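Penicillin binding protein 2X (Streptococcus thermophilus, PDB 5U47) probably forms the peptide cross-links between glycan strands of septal peptidoglycan during cell division, and is probably inactivated by beta-lactam antibiotics, which acylate its active site. Local coordinates at residues A[134-138]-A[203-207]; A[494-498]-A[562-567]. The protein carries 1 engineered substitution. One frame throughout, in Å; residues are numbered along the deposited sequence.

Interaction 1 (A[134-138]-A[203-207]); sequences MAFEA and LGTET
Glu137 reaches from strand 134-138 to the loop at Gly204, whose N donates to Glu137 OE1 at 3.0 Å. The bond is bent, with an N-H...O angle of 141°, and the donor lies above the carboxylate plane. With CG anti to the backbone N (chi1 -175°) and a bend at chi2, the glutamate chain turns its acid group over the loop, crossing Leu203 at about a right angle; the methyl Leu203 CD2 lies 3.9 Å from Glu137 CD. The other carboxylate oxygen, OE2, is hydrogen-bonded to the hydroxyl of Tyr193. A second acid, Glu206, stands close, its plane turned 76° from the first; Glu137 OE1 points at the whole group, 2.8 Å from Glu206 OE1 and 2.9 Å from Glu206 OE2. Two charged acids so placed would be unfavourable, which could raise the pKa of one.

Gly204 suits its place: its phi is positive, its bare CA packs 3.4 Å from Phe136 O in a CA-H...O contact, and a CB would have no space beside Ala135 CB. Ala135, small enough to sit against the loop, puts CB 3.8 Å from Gly204 O. A water accepts from Ala138 N and donates to Glu206 OE1.

In the dimerisation-domain region, strand 42-55 pairs with the strand through Tyr53 and Ser51, Phe136 packs on helix 116-128, and the loop leads into strand 207-210.

Interaction 2 (A[494-498]-A[562-567]); sequences IIQVG and VNPVLE
Residues 495-497, extended but not in a regular strand, run past residues 562-567 of helix 558-572, with CA atoms 5.6 Å apart at Gln496 and Asn563 and 5.4 Å apart at Val497 and Glu567. Asn563 reaches the loop with its amide: ND2 donates to Ile494 O at 3.0 Å, nearly straight at 165° and in the carbonyl plane. The face of this amide lies against the backbone of Gln496, whose O stands almost directly over Asn563 CG at 3.4 Å.

Ile495 crosses Val562 at about a right angle and sets CG2 3.7 Å from Val562 CG1. Val497 splits its two methyls between Leu566 and Glu567: CG2 rests 3.8 Å from Leu566 CB, while CG1, anti to the backbone N (chi1 -176°), lies 3.7 Å from Glu567 CG. These beta-branched chains suit an extended backbone, and Val530 and Val534 of strand 526-534 extend the same apolar layer.

Glu567 runs antiparallel to Val497 on an outstretched chain, and its OE2 takes the N-H of Gly498 through the anti lone pair at 2.7 Å. Gly498 fits here with its positive phi.

Two side chains one helical turn apart thus make hydrogen bonds to one backbone O (Ile494) and one backbone N (Gly498). With the aliphatic patch between them, these bonds fasten the loop leading into strand 503-510 to helix 558-572 of the transpeptidase domain.

The two contacts lie in different regions of the chain, their centres 56 Å apart and their nearest atoms about 40 Å apart, and share no helix or strand. Interaction 1 is a surface contact in the dimerisation-domain region, joining a sheet strand to a loop through acids and bridging water. Interaction 2 is partly buried in the transpeptidase domain, where a loop meets a helix packed on the antiparallel sheet, and it divides itself about equally between aliphatic packing and polar side chains that bond to backbone. Both use a glutamate to accept a glycine N-H, but the bond of interaction 2 is the straighter, and its acid has no second carboxylate crowding it across the contact.

Interaction 1 (A[134-138]-A[203-207])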
ATOM      1  N   MET A 134      30.878 -10.609  33.925  1.00 41.21           N
ATOM      2  CA  MET A 134      30.518  -9.635  32.874  1.00 42.32           C
ATOM      3  C   MET A 134      29.502 -10.304  31.970  1.00 40.76           C
ATOM      4  O   MET A 134      29.620 -11.496  31.688  1.00 43.25           O
ATOM      5  CB  MET A 134      31.750  -9.189  32.080  1.00 43.01           C
ATOM      6  CG  MET A 134      32.863  -8.607  32.954  1.00 44.01           C
ATOM      7  SD  MET A 134      32.371  -7.159  33.926  1.00 43.88           S
ATOM      8  CE  MET A 134      32.002  -5.976  32.623  1.00 45.02           C
ATOM      9  N   ALA A 135      28.491  -9.560  31.533  1.00 40.12           N
ATOM     10  CA  ALA A 135      27.444 -10.148  30.705  1.00 39.32           C
ATOM     11  C   ALA A 135      26.894  -9.149  29.713  1.00 39.38           C
ATOM     12  O   ALA A 135      27.084  -7.940  29.860  1.00 40.10           O
ATOM     13  CB  ALA A 135      26.334 -10.713  31.587  1.00 39.85           C
ATOM     14  N   PHE A 136      26.198  -9.657  28.701  1.00 39.55           N
ATOM     15  CA  PHE A 136      25.641  -8.804  27.648  1.00 38.69           C
ATOM     16  C   PHE A 136      24.177  -9.129  27.383  1.00 37.30           C
ATOM     17  O   PHE A 136      23.816 -10.307  27.289  1.00 35.34           O
ATOM     18  CB  PHE A 136      26.445  -8.977  26.366  1.00 39.52           C
ATOM     19  CG  PHE A 136      27.886  -8.555  26.491  1.00 41.10           C
ATOM     20  CD1 PHE A 136      28.266  -7.248  26.227  1.00 42.02           C
ATOM     21  CD2 PHE A 136      28.865  -9.470  26.871  1.00 43.22           C
ATOM     22  CE1 PHE A 136      29.594  -6.853  26.332  1.00 43.20           C
ATOM     23  CE2 PHE A 136      30.194  -9.083  26.982  1.00 43.94           C
ATOM     24  CZ  PHE A 136      30.558  -7.773  26.708  1.00 44.15           C
ATOM     25  N   GLU A 137      23.341  -8.086  27.292  1.00 36.31           N
ATOM     26  CA  GLU A 137      21.918  -8.252  26.971  1.00 37.42           C
ATOM     27  C   GLU A 137      21.691  -7.661  25.581  1.00 36.59           C
ATOM     28  O   GLU A 137      22.129  -6.534  25.278  1.00 34.58           O
ATOM     29  CB  GLU A 137      21.001  -7.582  28.012  1.00 38.59           C
ATOM     30  CG  GLU A 137      19.474  -7.809  27.840  1.00 38.86           C
ATOM     31  CD  GLU A 137      18.970  -9.241  28.139  1.00 40.96           C
ATOM     32  OE1 GLU A 137      19.772 -10.097  28.576  1.00 41.67           O
ATOM     33  OE2 GLU A 137      17.745  -9.519  27.933  1.00 39.85           O
ATOM     34  N   ALA A 138      21.033  -8.449  24.740  1.00 36.06           N
ATOM     35  CA  ALA A 138      20.710  -8.050  23.381  1.00 37.23           C
ATOM     36  C   ALA A 138      19.557  -7.056  23.370  1.00 37.68           C
ATOM     37  O   ALA A 138      18.591  -7.201  24.120  1.00 36.93           O
ATOM     38  CB  ALA A 138      20.344  -9.264  22.546  1.00 36.67           C
ATOM     39  N   LEU A 203      20.179  -9.083  34.047  1.00 47.20           N
ATOM     40  CA  LEU A 203      20.322  -9.120  32.594  1.00 45.40           C
ATOM     41  C   LEU A 203      21.611  -9.803  32.119  1.00 44.50           C
ATOM     42  O   LEU A 203      22.644  -9.784  32.806  1.00 42.92           O
ATOM     43  CB  LEU A 203      20.191  -7.707  32.019  1.00 46.62           C
ATOM     44  CG  LEU A 203      18.833  -7.031  32.275  1.00 47.55           C
ATOM     45  CD1 LEU A 203      18.870  -5.564  31.879  1.00 48.42           C
ATOM     46  CD2 LEU A 203      17.695  -7.753  31.559  1.00 47.93           C
ATOM     47  N   GLY A 204      21.509 -10.442  30.949  1.00 42.12           N
ATOM     48  CA  GLY A 204      22.629 -11.147  30.326  1.00 42.66           C
ATOM     49  C   GLY A 204      22.914 -12.555  30.829  1.00 45.10           C
ATOM     50  O   GLY A 204      23.789 -13.229  30.291  1.00 45.63           O
ATOM     51  N   THR A 205      22.145 -13.011  31.818  1.00 45.95           N
ATOM     52  CA  THR A 205      22.340 -14.322  32.452  1.00 48.81           C
ATOM     53  C   THR A 205      21.482 -15.468  31.915  1.00 49.62           C
ATOM     54  O   THR A 205      21.664 -16.609  32.334  1.00 50.02           O
ATOM     55  CB  THR A 205      22.014 -14.216  33.962  1.00 49.90           C
ATOM     56  OG1 THR A 205      20.655 -13.758  34.131  1.00 51.21           O
ATOM     57  CG2 THR A 205      22.968 -13.275  34.640  1.00 50.41           C
ATOM     58  N   GLU A 206      20.529 -15.132  31.045  1.00 51.12           N
ATOM     59  CA  GLU A 206      19.571 -16.081  30.424  1.00 53.21           C
ATOM     60  C   GLU A 206      20.042 -17.447  30.028  1.00 51.51           C
ATOM     61  O   GLU A 206      21.160 -17.627  29.547  1.00 50.58           O
ATOM     62  CB  GLU A 206      19.010 -15.548  29.076  1.00 53.60           C
ATOM     63  CG  GLU A 206      18.484 -14.157  29.081  1.00 57.09           C
ATOM     64  CD  GLU A 206      19.588 -13.129  29.003  1.00 59.49           C
ATOM     65  OE1 GLU A 206      20.055 -12.836  27.887  1.00 65.54           O
ATOM     66  OE2 GLU A 206      19.962 -12.606  30.070  1.00 57.97           O
ATOM     67  N   THR A 207      19.116 -18.387  30.170  1.00 50.06           N
ATOM     68  CA  THR A 207      19.264 -19.727  29.674  1.00 48.44           C
ATOM     69  C   THR A 207      17.992 -19.891  28.855  1.00 44.98           C
ATOM     70  O   THR A 207      16.900 -19.882  29.406  1.00 42.98           O
ATOM     71  CB  THR A 207      19.300 -20.792  30.785  1.00 51.44           C
ATOM     72  OG1 THR A 207      20.482 -20.630  31.574  1.00 53.91           O
ATOM     73  CG2 THR A 207      19.290 -22.198  30.178  1.00 51.03           C
TER
HETATM   74  O   HOH W   1      22.319 -12.621  26.850  0.50 30.50           O
HETATM   75  O   HOH W   2      26.243 -12.351  28.255  1.00 39.89           O
HETATM   76  O   HOH W   3      20.369 -11.154  25.405  1.00 51.87           O

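Interaction 2 (A[494-498]-A[562-567])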
ATOM      1  N   ILE A 494       3.108  18.072 -22.749  1.00 31.36           N
ATOM      2  CA  ILE A 494       3.793  18.219 -21.468  1.00 30.48           C
ATOM      3  C   ILE A 494       4.406  16.881 -21.071  1.00 29.84           C
ATOM      4  O   ILE A 494       5.585  16.814 -20.701  1.00 29.78           O
ATOM      5  CB  ILE A 494       2.828  18.683 -20.361  1.00 29.85           C
ATOM      6  CG1 ILE A 494       2.390  20.127 -20.636  1.00 31.26           C
ATOM      7  CG2 ILE A 494       3.481  18.566 -18.982  1.00 28.51           C
ATOM      8  CD1 ILE A 494       1.332  20.644 -19.674  1.00 31.50           C
ATOM      9  N   ILE A 495       3.600  15.826 -21.145  1.00 29.38           N
ATOM     10  CA  ILE A 495       4.057  14.495 -20.762  1.00 28.27           C
ATOM     11  C   ILE A 495       4.600  13.729 -21.967  1.00 28.94           C
ATOM     12  O   ILE A 495       3.884  13.453 -22.924  1.00 29.96           O
ATOM     13  CB  ILE A 495       2.968  13.719 -20.003  1.00 28.53           C
ATOM     14  CG1 ILE A 495       2.674  14.462 -18.689  1.00 29.99           C
ATOM     15  CG2 ILE A 495       3.449  12.300 -19.686  1.00 27.76           C
ATOM     16  CD1 ILE A 495       1.574  13.865 -17.843  1.00 31.99           C
ATOM     17  N   GLN A 496       5.890  13.410 -21.893  1.00 28.91           N
ATOM     18  CA  GLN A 496       6.578  12.686 -22.935  1.00 31.07           C
ATOM     19  C   GLN A 496       7.381  11.551 -22.315  1.00 30.52           C
ATOM     20  O   GLN A 496       7.936  11.707 -21.228  1.00 30.35           O
ATOM     21  CB  GLN A 496       7.512  13.633 -23.708  1.00 32.72           C
ATOM     22  CG  GLN A 496       6.791  14.748 -24.454  1.00 34.90           C
ATOM     23  CD  GLN A 496       7.727  15.660 -25.219  1.00 37.20           C
ATOM     24  OE1 GLN A 496       8.794  15.238 -25.665  1.00 40.69           O
ATOM     25  NE2 GLN A 496       7.324  16.906 -25.400  1.00 37.26           N
ATOM     26  N   VAL A 497       7.402  10.405 -22.997  1.00 30.76           N
ATOM     27  CA  VAL A 497       8.168   9.231 -22.570  1.00 31.18           C
ATOM     28  C   VAL A 497       8.840   8.688 -23.835  1.00 32.78           C
ATOM     29  O   VAL A 497       8.213   7.987 -24.639  1.00 31.84           O
ATOM     30  CB  VAL A 497       7.262   8.181 -21.901  1.00 30.30           C
ATOM     31  CG1 VAL A 497       8.094   7.020 -21.381  1.00 30.91           C
ATOM     32  CG2 VAL A 497       6.478   8.806 -20.752  1.00 30.55           C
ATOM     33  N   GLY A 498      10.108   9.061 -24.038  1.00 34.78           N
ATOM     34  CA  GLY A 498      10.813   8.704 -25.276  1.00 36.24           C
ATOM     35  C   GLY A 498       9.979   9.212 -26.451  1.00 37.61           C
ATOM     36  O   GLY A 498       9.538  10.362 -26.445  1.00 37.75           O
ATOM     37  N   VAL A 562       6.338  13.000 -13.816  1.00 26.32           N
ATOM     38  CA  VAL A 562       5.877  11.921 -14.675  1.00 26.41           C
ATOM     39  C   VAL A 562       6.905  11.492 -15.737  1.00 26.81           C
ATOM     40  O   VAL A 562       7.254  10.318 -15.810  1.00 26.86           O
ATOM     41  CB  VAL A 562       4.535  12.268 -15.358  1.00 25.52           C
ATOM     42  CG1 VAL A 562       4.046  11.109 -16.225  1.00 25.28           C
ATOM     43  CG2 VAL A 562       3.490  12.624 -14.316  1.00 25.19           C
ATOM     44  N   ASN A 563       7.423  12.440 -16.509  1.00 26.46           N
ATOM     45  CA  ASN A 563       8.322  12.106 -17.634  1.00 27.86           C
ATOM     46  C   ASN A 563       9.547  11.271 -17.261  1.00 26.82           C
ATOM     47  O   ASN A 563       9.738  10.196 -17.822  1.00 25.96           O
ATOM     48  CB  ASN A 563       8.768  13.378 -18.435  1.00 28.79           C
ATOM     49  CG  ASN A 563       7.595  14.179 -18.989  1.00 29.27           C
ATOM     50  OD1 ASN A 563       6.486  14.088 -18.488  1.00 29.75           O
ATOM     51  ND2 ASN A 563       7.847  14.981 -20.020  1.00 30.13           N
ATOM     52  N   PRO A 564      10.382  11.759 -16.326  1.00 27.04           N
ATOM     53  CA  PRO A 564      11.583  10.971 -16.038  1.00 27.81           C
ATOM     54  C   PRO A 564      11.308   9.639 -15.326  1.00 26.14           C
ATOM     55  O   PRO A 564      12.039   8.678 -15.533  1.00 26.10           O
ATOM     56  CB  PRO A 564      12.441  11.923 -15.205  1.00 29.19           C
ATOM     57  CG  PRO A 564      11.509  12.937 -14.657  1.00 28.67           C
ATOM     58  CD  PRO A 564      10.332  13.015 -15.553  1.00 27.62           C
ATOM     59  N   VAL A 565      10.260   9.573 -14.514  1.00 24.66           N
ATOM     60  CA  VAL A 565       9.940   8.338 -13.784  1.00 23.20           C
ATOM     61  C   VAL A 565       9.440   7.274 -14.746  1.00 23.43           C
ATOM     62  O   VAL A 565       9.924   6.142 -14.711  1.00 25.71           O
ATOM     63  CB  VAL A 565       8.952   8.606 -12.634  1.00 22.35           C
ATOM     64  CG1 VAL A 565       8.495   7.278 -11.977  1.00 21.01           C
ATOM     65  CG2 VAL A 565       9.627   9.514 -11.610  1.00 23.14           C
ATOM     66  N   LEU A 566       8.509   7.623 -15.631  1.00 23.81           N
ATOM     67  CA  LEU A 566       8.050   6.653 -16.639  1.00 24.48           C
ATOM     68  C   LEU A 566       9.149   6.253 -17.618  1.00 25.50           C
ATOM     69  O   LEU A 566       9.173   5.106 -18.071  1.00 25.12           O
ATOM     70  CB  LEU A 566       6.814   7.148 -17.398  1.00 25.03           C
ATOM     71  CG  LEU A 566       5.541   7.146 -16.578  1.00 24.64           C
ATOM     72  CD1 LEU A 566       4.385   7.628 -17.413  1.00 24.93           C
ATOM     73  CD2 LEU A 566       5.245   5.756 -16.017  1.00 25.37           C
ATOM     74  N   GLU A 567      10.047   7.181 -17.957  1.00 26.99           N
ATOM     75  CA  GLU A 567      11.177   6.845 -18.827  1.00 29.13           C
ATOM     76  C   GLU A 567      12.118   5.880 -18.095  1.00 29.13           C
ATOM     77  O   GLU A 567      12.635   4.936 -18.697  1.00 28.33           O
ATOM     78  CB  GLU A 567      11.927   8.091 -19.324  1.00 32.52           C
ATOM     79  CG  GLU A 567      11.188   8.785 -20.457  1.00 35.96           C
ATOM     80  CD  GLU A 567      11.922   9.969 -21.043  1.00 41.16           C
ATOM     81  OE1 GLU A 567      12.863  10.497 -20.402  1.00 45.01           O
ATOM     82  OE2 GLU A 567      11.556  10.364 -22.170  1.00 44.53           O
TER